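Local coordinates for protein homoserine dehydrogenase (Staphylococcus aureus M1064, PDB 4PG7) that catalyses the NAD(P)-dependent interconversion of L-homoserine and L-aspartate semialdehyde in the aspartic acid pathway, and carries a C-terminal ACT-type domain, at residues A[182-196]-A[247-259]. Numbering follows the deposited sequence.
Sequences SNFILSKMTKEQTTF and GISGVTLTDINVA. With LYS (lysine), chain K.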
ATOM      1  N   SER A 182      -0.609  17.600 -10.580  1.00 25.24           N
ATOM      2  CA  SER A 182      -1.975  18.080 -10.398  1.00 26.31           C
ATOM      3  C   SER A 182      -2.412  18.056  -8.955  1.00 23.71           C
ATOM      4  O   SER A 182      -3.094  18.948  -8.500  1.00 23.35           O
ATOM      5  CB  SER A 182      -2.975  17.249 -11.174  1.00 27.16           C
ATOM      6  OG  SER A 182      -2.908  17.529 -12.548  1.00 35.02           O
ATOM      7  N   ASN A 183      -2.038  17.004  -8.235  1.00 23.85           N
ATOM      8  CA  ASN A 183      -2.368  16.941  -6.837  1.00 22.50           C
ATOM      9  C   ASN A 183      -1.668  18.036  -6.062  1.00 22.36           C
ATOM     10  O   ASN A 183      -2.269  18.650  -5.172  1.00 22.95           O
ATOM     11  CB  ASN A 183      -2.020  15.588  -6.242  1.00 22.07           C
ATOM     12  CG  ASN A 183      -2.805  15.317  -4.989  1.00 22.85           C
ATOM     13  OD1 ASN A 183      -4.039  15.479  -4.981  1.00 23.93           O
ATOM     14  ND2 ASN A 183      -2.128  14.905  -3.924  1.00 21.99           N
ATOM     15  N   PHE A 184      -0.411  18.292  -6.393  1.00 23.65           N
ATOM     16  CA  PHE A 184       0.336  19.400  -5.765  1.00 24.80           C
ATOM     17  C   PHE A 184      -0.400  20.721  -5.949  1.00 25.24           C
ATOM     18  O   PHE A 184      -0.569  21.499  -5.007  1.00 24.22           O
ATOM     19  CB  PHE A 184       1.751  19.504  -6.330  1.00 26.55           C
ATOM     20  CG  PHE A 184       2.573  20.609  -5.699  1.00 27.91           C
ATOM     21  CD1 PHE A 184       3.370  20.363  -4.594  1.00 30.99           C
ATOM     22  CD2 PHE A 184       2.516  21.901  -6.191  1.00 29.75           C
ATOM     23  CE1 PHE A 184       4.112  21.402  -3.982  1.00 31.24           C
ATOM     24  CE2 PHE A 184       3.240  22.935  -5.602  1.00 30.84           C
ATOM     25  CZ  PHE A 184       4.030  22.682  -4.485  1.00 30.67           C
ATOM     26  N   ILE A 185      -0.858  20.969  -7.173  1.00 25.94           N
ATOM     27  CA  ILE A 185      -1.540  22.218  -7.480  1.00 24.74           C
ATOM     28  C   ILE A 185      -2.820  22.345  -6.678  1.00 25.07           C
ATOM     29  O   ILE A 185      -3.101  23.409  -6.092  1.00 24.01           O
ATOM     30  CB  ILE A 185      -1.806  22.319  -9.000  1.00 25.47           C
ATOM     31  CG1 ILE A 185      -0.483  22.554  -9.724  1.00 26.97           C
ATOM     32  CG2 ILE A 185      -2.785  23.438  -9.317  1.00 24.70           C
ATOM     33  CD1 ILE A 185      -0.505  22.290 -11.215  1.00 27.71           C
ATOM     34  N   LEU A 186      -3.623  21.267  -6.644  1.00 24.66           N
ATOM     35  CA  LEU A 186      -4.873  21.315  -5.871  1.00 23.93           C
ATOM     36  C   LEU A 186      -4.624  21.531  -4.364  1.00 24.44           C
ATOM     37  O   LEU A 186      -5.373  22.248  -3.708  1.00 24.29           O
ATOM     38  CB  LEU A 186      -5.724  20.082  -6.126  1.00 23.68           C
ATOM     39  CG  LEU A 186      -6.318  19.955  -7.536  1.00 23.97           C
ATOM     40  CD1 LEU A 186      -7.019  18.623  -7.698  1.00 25.13           C
ATOM     41  CD2 LEU A 186      -7.275  21.078  -7.818  1.00 24.29           C
ATOM     42  N   SER A 187      -3.586  20.900  -3.828  1.00 24.63           N
ATOM     43  CA  SER A 187      -3.201  21.097  -2.424  1.00 24.96           C
ATOM     44  C   SER A 187      -2.810  22.549  -2.151  1.00 26.44           C
ATOM     45  O   SER A 187      -3.197  23.123  -1.151  1.00 25.12           O
ATOM     46  CB  SER A 187      -2.048  20.167  -2.040  1.00 24.57           C
ATOM     47  OG  SER A 187      -2.479  18.816  -2.065  1.00 25.49           O
ATOM     48  N   LYS A 188      -2.045  23.130  -3.063  1.00 28.46           N
ATOM     49  CA  LYS A 188      -1.628  24.525  -2.934  1.00 31.23           C
ATOM     50  C   LYS A 188      -2.828  25.474  -2.946  1.00 30.52           C
ATOM     51  O   LYS A 188      -2.931  26.357  -2.095  1.00 28.91           O
ATOM     52  CB  LYS A 188      -0.673  24.862  -4.070  1.00 34.17           C
ATOM     53  CG  LYS A 188      -0.084  26.263  -4.006  1.00 40.69           C
ATOM     54  CD  LYS A 188       0.960  26.416  -2.912  1.00 44.85           C
ATOM     55  CE  LYS A 188       2.250  25.677  -3.231  1.00 45.62           C
ATOM     56  NZ  LYS A 188       3.326  26.090  -2.297  1.00 48.49           N
ATOM     57  N   MET A 189      -3.733  25.281  -3.906  1.00 30.22           N
ATOM     58  CA  MET A 189      -4.934  26.095  -3.995  1.00 30.67           C
ATOM     59  C   MET A 189      -5.692  26.006  -2.699  1.00 31.07           C
ATOM     60  O   MET A 189      -6.130  27.015  -2.135  1.00 33.18           O
ATOM     61  CB  MET A 189      -5.830  25.633  -5.145  1.00 30.21           C
ATOM     62  CG  MET A 189      -5.273  25.884  -6.527  1.00 30.40           C
ATOM     63  SD  MET A 189      -6.285  25.185  -7.846  1.00 29.97           S
ATOM     64  CE  MET A 189      -7.721  26.237  -7.711  1.00 29.33           C
ATOM     65  N   THR A 190      -5.827  24.781  -2.213  1.00 31.15           N
ATOM     66  CA  THR A 190      -6.613  24.518  -1.030  1.00 31.03           C
ATOM     67  C   THR A 190      -5.979  25.113   0.241  1.00 34.18           C
ATOM     68  O   THR A 190      -6.643  25.835   0.984  1.00 34.21           O
ATOM     69  CB  THR A 190      -6.828  23.013  -0.846  1.00 30.13           C
ATOM     70  OG1 THR A 190      -7.453  22.466  -2.025  1.00 28.42           O
ATOM     71  CG2 THR A 190      -7.670  22.733   0.413  1.00 29.72           C
ATOM     72  N   LYS A 191      -4.714  24.799   0.488  1.00 36.65           N
ATOM     73  CA  LYS A 191      -4.062  25.199   1.739  1.00 40.09           C
ATOM     74  C   LYS A 191      -3.701  26.681   1.773  1.00 39.87           C
ATOM     75  O   LYS A 191      -3.828  27.317   2.820  1.00 37.49           O
ATOM     76  CB  LYS A 191      -2.790  24.397   1.978  1.00 42.94           C
ATOM     77  CG  LYS A 191      -3.027  22.927   2.231  1.00 47.87           C
ATOM     78  CD  LYS A 191      -1.699  22.247   2.531  1.00 52.42           C
ATOM     79  CE  LYS A 191      -1.538  20.914   1.819  1.00 50.61           C
ATOM     80  NZ  LYS A 191      -0.087  20.678   1.552  1.00 49.30           N
ATOM     81  N   GLU A 192      -3.265  27.221   0.639  1.00 38.77           N
ATOM     82  CA  GLU A 192      -2.806  28.607   0.588  1.00 41.30           C
ATOM     83  C   GLU A 192      -3.814  29.585  -0.036  1.00 38.79           C
ATOM     84  O   GLU A 192      -3.575  30.785  -0.072  1.00 38.23           O
ATOM     85  CB  GLU A 192      -1.448  28.664  -0.108  1.00 45.69           C
ATOM     86  CG  GLU A 192      -0.369  28.055   0.791  1.00 52.47           C
ATOM     87  CD  GLU A 192       0.993  27.972   0.146  1.00 60.51           C
ATOM     88  OE1 GLU A 192       1.401  28.946  -0.528  1.00 67.34           O
ATOM     89  OE2 GLU A 192       1.661  26.923   0.324  1.00 65.92           O
ATOM     90  N   GLN A 193      -4.960  29.077  -0.471  1.00 34.91           N
ATOM     91  CA  GLN A 193      -6.039  29.904  -0.998  1.00 34.81           C
ATOM     92  C   GLN A 193      -5.598  30.736  -2.189  1.00 36.21           C
ATOM     93  O   GLN A 193      -5.787  31.936  -2.233  1.00 35.73           O
ATOM     94  CB  GLN A 193      -6.657  30.770   0.113  1.00 34.77           C
ATOM     95  CG  GLN A 193      -7.337  29.944   1.189  1.00 34.84           C
ATOM     96  CD  GLN A 193      -8.633  29.339   0.681  1.00 34.30           C
ATOM     97  OE1 GLN A 193      -9.539  30.064   0.298  1.00 34.47           O
ATOM     98  NE2 GLN A 193      -8.712  28.012   0.639  1.00 34.15           N
ATOM     99  N   THR A 194      -5.008  30.064  -3.170  1.00 38.08           N
ATOM    100  CA  THR A 194      -4.572  30.712  -4.394  1.00 37.73           C
ATOM    101  C   THR A 194      -5.452  30.269  -5.533  1.00 35.68           C
ATOM    102  O   THR A 194      -6.098  29.224  -5.458  1.00 36.08           O
ATOM    103  CB  THR A 194      -3.097  30.358  -4.704  1.00 39.87           C
ATOM    104  OG1 THR A 194      -2.986  28.971  -5.026  1.00 43.71           O
ATOM    105  CG2 THR A 194      -2.223  30.615  -3.509  1.00 41.94           C
ATOM    106  N   THR A 195      -5.395  31.002  -6.632  1.00 34.77           N
ATOM    107  CA  THR A 195      -6.058  30.590  -7.860  1.00 34.39           C
ATOM    108  C   THR A 195      -5.284  29.478  -8.507  1.00 33.32           C
ATOM    109  O   THR A 195      -4.098  29.266  -8.191  1.00 34.74           O
ATOM    110  CB  THR A 195      -6.085  31.726  -8.901  1.00 36.66           C
ATOM    111  OG1 THR A 195      -4.737  32.097  -9.229  1.00 35.18           O
ATOM    112  CG2 THR A 195      -6.843  32.933  -8.365  1.00 37.97           C
ATOM    113  N   PHE A 196      -5.931  28.792  -9.445  1.00 34.25           N
ATOM    114  CA  PHE A 196      -5.267  27.747 -10.235  1.00 32.91           C
ATOM    115  C   PHE A 196      -4.001  28.289 -10.909  1.00 33.77           C
ATOM    116  O   PHE A 196      -2.938  27.658 -10.878  1.00 31.58           O
ATOM    117  CB  PHE A 196      -6.209  27.146 -11.281  1.00 31.48           C
ATOM    118  CG  PHE A 196      -5.492  26.314 -12.298  1.00 31.98           C
ATOM    119  CD1 PHE A 196      -5.053  25.031 -11.980  1.00 31.34           C
ATOM    120  CD2 PHE A 196      -5.184  26.833 -13.550  1.00 31.85           C
ATOM    121  CE1 PHE A 196      -4.341  24.279 -12.895  1.00 30.44           C
ATOM    122  CE2 PHE A 196      -4.469  26.083 -14.465  1.00 31.54           C
ATOM    123  CZ  PHE A 196      -4.053  24.808 -14.137  1.00 31.74           C
ATOM    124  N   GLY A 247      -9.261  17.631 -17.000  1.00 27.46           N
ATOM    125  CA  GLY A 247      -8.145  18.047 -16.169  1.00 28.04           C
ATOM    126  C   GLY A 247      -8.590  18.959 -15.055  1.00 28.02           C
ATOM    127  O   GLY A 247      -9.780  19.054 -14.787  1.00 27.18           O
ATOM    128  N   ILE A 248      -7.623  19.649 -14.450  1.00 29.58           N
ATOM    129  CA  ILE A 248      -7.876  20.519 -13.307  1.00 29.57           C
ATOM    130  C   ILE A 248      -7.864  22.003 -13.635  1.00 29.29           C
ATOM    131  O   ILE A 248      -8.096  22.822 -12.750  1.00 28.75           O
ATOM    132  CB  ILE A 248      -6.868  20.274 -12.142  1.00 29.48           C
ATOM    133  CG1 ILE A 248      -5.426  20.542 -12.562  1.00 28.72           C
ATOM    134  CG2 ILE A 248      -7.002  18.856 -11.601  1.00 28.61           C
ATOM    135  CD1 ILE A 248      -4.527  20.841 -11.381  1.00 28.89           C
ATOM    136  N   SER A 249      -7.639  22.376 -14.893  1.00 30.08           N
ATOM    137  CA  SER A 249      -7.449  23.802 -15.203  1.00 32.21           C
ATOM    138  C   SER A 249      -8.713  24.638 -14.990  1.00 31.81           C
ATOM    139  O   SER A 249      -8.635  25.859 -14.796  1.00 32.81           O
ATOM    140  CB  SER A 249      -6.894  23.999 -16.621  1.00 35.71           C
ATOM    141  OG  SER A 249      -7.882  23.743 -17.598  1.00 38.57           O
ATOM    142  N   GLY A 250      -9.864  23.981 -14.974  1.00 29.17           N
ATOM    143  CA  GLY A 250     -11.143  24.646 -14.677  1.00 29.55           C
ATOM    144  C   GLY A 250     -11.586  24.628 -13.211  1.00 28.89           C
ATOM    145  O   GLY A 250     -12.600  25.223 -12.863  1.00 26.81           O
ATOM    146  N   VAL A 251     -10.817  23.967 -12.329  1.00 29.39           N
ATOM    147  CA  VAL A 251     -11.129  23.982 -10.899  1.00 27.29           C
ATOM    148  C   VAL A 251     -10.770  25.354 -10.320  1.00 27.73           C
ATOM    149  O   VAL A 251      -9.658  25.834 -10.512  1.00 28.65           O
ATOM    150  CB  VAL A 251     -10.359  22.868 -10.136  1.00 26.98           C
ATOM    151  CG1 VAL A 251     -10.633  22.928  -8.643  1.00 25.72           C
ATOM    152  CG2 VAL A 251     -10.744  21.498 -10.671  1.00 27.05           C
ATOM    153  N   THR A 252     -11.686  25.968  -9.578  1.00 26.92           N
ATOM    154  CA  THR A 252     -11.441  27.272  -8.999  1.00 28.76           C
ATOM    155  C   THR A 252     -11.405  27.198  -7.488  1.00 28.85           C
ATOM    156  O   THR A 252     -11.900  26.244  -6.886  1.00 28.43           O
ATOM    157  CB  THR A 252     -12.555  28.294  -9.355  1.00 30.78           C
ATOM    158  OG1 THR A 252     -13.800  27.851  -8.799  1.00 31.18           O
ATOM    159  CG2 THR A 252     -12.700  28.471 -10.886  1.00 31.99           C
ATOM    160  N   LEU A 253     -10.889  28.256  -6.878  1.00 27.98           N
ATOM    161  CA  LEU A 253     -10.863  28.370  -5.443  1.00 30.36           C
ATOM    162  C   LEU A 253     -12.274  28.345  -4.867  1.00 29.87           C
ATOM    163  O   LEU A 253     -12.506  27.776  -3.796  1.00 30.93           O
ATOM    164  CB  LEU A 253     -10.083  29.629  -5.063  1.00 33.19           C
ATOM    165  CG  LEU A 253      -9.731  29.814  -3.604  1.00 35.04           C
ATOM    166  CD1 LEU A 253      -8.949  28.629  -3.079  1.00 34.87           C
ATOM    167  CD2 LEU A 253      -8.961  31.132  -3.449  1.00 37.30           C
ATOM    168  N   THR A 254     -13.232  28.900  -5.600  1.00 28.81           N
ATOM    169  CA  THR A 254     -14.613  28.818  -5.196  1.00 29.45           C
ATOM    170  C   THR A 254     -15.082  27.358  -5.120  1.00 28.17           C
ATOM    171  O   THR A 254     -15.787  26.987  -4.184  1.00 30.50           O
ATOM    172  CB  THR A 254     -15.499  29.644  -6.140  1.00 30.96           C
ATOM    173  OG1 THR A 254     -15.018  30.996  -6.151  1.00 34.35           O
ATOM    174  CG2 THR A 254     -16.920  29.633  -5.696  1.00 30.67           C
ATOM    175  N   ASP A 255     -14.707  26.533  -6.094  1.00 28.16           N
ATOM    176  CA  ASP A 255     -15.094  25.109  -6.072  1.00 27.56           C
ATOM    177  C   ASP A 255     -14.538  24.478  -4.824  1.00 25.64           C
ATOM    178  O   ASP A 255     -15.239  23.797  -4.117  1.00 24.83           O
ATOM    179  CB  ASP A 255     -14.582  24.347  -7.287  1.00 27.82           C
ATOM    180  CG  ASP A 255     -15.221  24.805  -8.567  1.00 29.45           C
ATOM    181  OD1 ASP A 255     -16.461  24.867  -8.628  1.00 27.96           O
ATOM    182  OD2 ASP A 255     -14.484  25.111  -9.522  1.00 31.10           O
ATOM    183  N   ILE A 256     -13.264  24.740  -4.561  1.00 25.87           N
ATOM    184  CA  ILE A 256     -12.590  24.200  -3.415  1.00 25.29           C
ATOM    185  C   ILE A 256     -13.227  24.621  -2.095  1.00 26.54           C
ATOM    186  O   ILE A 256     -13.427  23.791  -1.203  1.00 25.67           O
ATOM    187  CB  ILE A 256     -11.096  24.574  -3.450  1.00 26.56           C
ATOM    188  CG1 ILE A 256     -10.415  23.697  -4.487  1.00 26.59           C
ATOM    189  CG2 ILE A 256     -10.457  24.383  -2.083  1.00 27.61           C
ATOM    190  CD1 ILE A 256      -9.032  24.127  -4.845  1.00 27.71           C
ATOM    191  N   ASN A 257     -13.543  25.904  -1.957  1.00 27.64           N
ATOM    192  CA  ASN A 257     -14.119  26.414  -0.704  1.00 28.62           C
ATOM    193  C   ASN A 257     -15.582  25.997  -0.478  1.00 28.18           C
ATOM    194  O   ASN A 257     -15.993  25.718   0.659  1.00 26.30           O
ATOM    195  CB  ASN A 257     -13.932  27.929  -0.612  1.00 28.74           C
ATOM    196  CG  ASN A 257     -12.466  28.311  -0.433  1.00 29.32           C
ATOM    197  OD1 ASN A 257     -11.665  27.500  -0.003  1.00 29.43           O
ATOM    198  ND2 ASN A 257     -12.115  29.531  -0.777  1.00 30.05           N
ATOM    199  N   VAL A 258     -16.349  25.913  -1.558  1.00 26.57           N
ATOM    200  CA  VAL A 258     -17.701  25.409  -1.458  1.00 26.96           C
ATOM    201  C   VAL A 258     -17.671  23.897  -1.117  1.00 26.92           C
ATOM    202  O   VAL A 258     -18.376  23.426  -0.224  1.00 26.63           O
ATOM    203  CB  VAL A 258     -18.468  25.657  -2.765  1.00 28.03           C
ATOM    204  CG1 VAL A 258     -19.824  24.978  -2.740  1.00 28.45           C
ATOM    205  CG2 VAL A 258     -18.656  27.147  -2.998  1.00 29.79           C
ATOM    206  N   ALA A 259     -16.806  23.146  -1.789  1.00 27.34           N
ATOM    207  CA  ALA A 259     -16.619  21.732  -1.447  1.00 25.77           C
ATOM    208  C   ALA A 259     -16.259  21.598   0.020  1.00 25.43           C
ATOM    209  O   ALA A 259     -16.780  20.731   0.748  1.00 24.93           O
ATOM    210  CB  ALA A 259     -15.528  21.115  -2.306  1.00 25.69           C
TER
HETATM  211  N   LYS K 509     -14.361  28.787 -14.198  1.00 56.65           N
HETATM  212  CA  LYS K 509     -14.701  27.789 -15.267  1.00 59.62           C
HETATM  213  C   LYS K 509     -16.191  27.760 -15.591  1.00 60.06           C
HETATM  214  O   LYS K 509     -16.726  26.723 -16.028  1.00 53.74           O
HETATM  215  CB  LYS K 509     -14.242  26.389 -14.852  1.00 54.84           C
HETATM  216  CG  LYS K 509     -14.218  25.388 -15.989  1.00 58.66           C
HETATM  217  CD  LYS K 509     -14.958  24.104 -15.651  1.00 55.09           C
HETATM  218  CE  LYS K 509     -15.016  23.215 -16.872  1.00 54.44           C
HETATM  219  NZ  LYS K 509     -15.737  21.936 -16.636  1.00 55.14           N
HETATM  220  OXT LYS K 509     -16.876  28.783 -15.439  1.00 63.48           O
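Gln193 and Asn257 approach from opposite directions and pair their amides almost in one plane (21° apart). Each amide gives one N-H and takes one: Asn257 ND2 lies 2.8 Å from Gln193 OE1, and Gln193 NE2 lies 3.1 Å from Asn257 OD1. Both bonds use lone pairs in the carbonyl plane, so the paired amides hold each other flat. A bend at chi2 (-72°) curls the Gln193 chain back, and its NE2 also donates to Thr190 O, close to the amide plane, so that two acceptors restrain the rotation of the amide. Gln193 itself leaves helix 182-192 with positive phi.

Next to this pair, aliphatic groups pack on one another and on backbone carbonyls. Leu253 crosses Gln193 at about a right angle and sends CD1 to within 3.4 Å of Met189 O, while its CD2 lies against the Gln193 backbone. Ile256 CD1 sits 3.6 Å from Met189 CB, and CG2 of the same isoleucine reaches Thr190 OG1, a hydroxyl already donating to Leu186 O. Met189, bent at chi3 (68°), brings CE to Val251 O. The axes of segments 182-192 and 253-259, the latter the first part of helix 253-262, come within 9.8 Å, with Leu253 and Ile256 directed into the interface.

At the other end, Phe196 lays one ring face over Ser249 CA, which stands 3.8 Å from the ring centroid in a CH-pi contact. Ile248 CD1 meets the ring edge at CE1 and extends to Ile185 CG2, 3.7 Å away.

Thr252 and Asp255 form a capping box at the start of helix 253-262, and Gly250 and Thr252 belong to the pocket of the bound lysine. Asp255 also forms a salt bridge with Lys439 of that pocket. Around the contact, helix 196-205 packs on Ile185 and Met189, strand 264-275 touches Ser182 and Ile248, and strand 404-411 meets Thr252 and Val258.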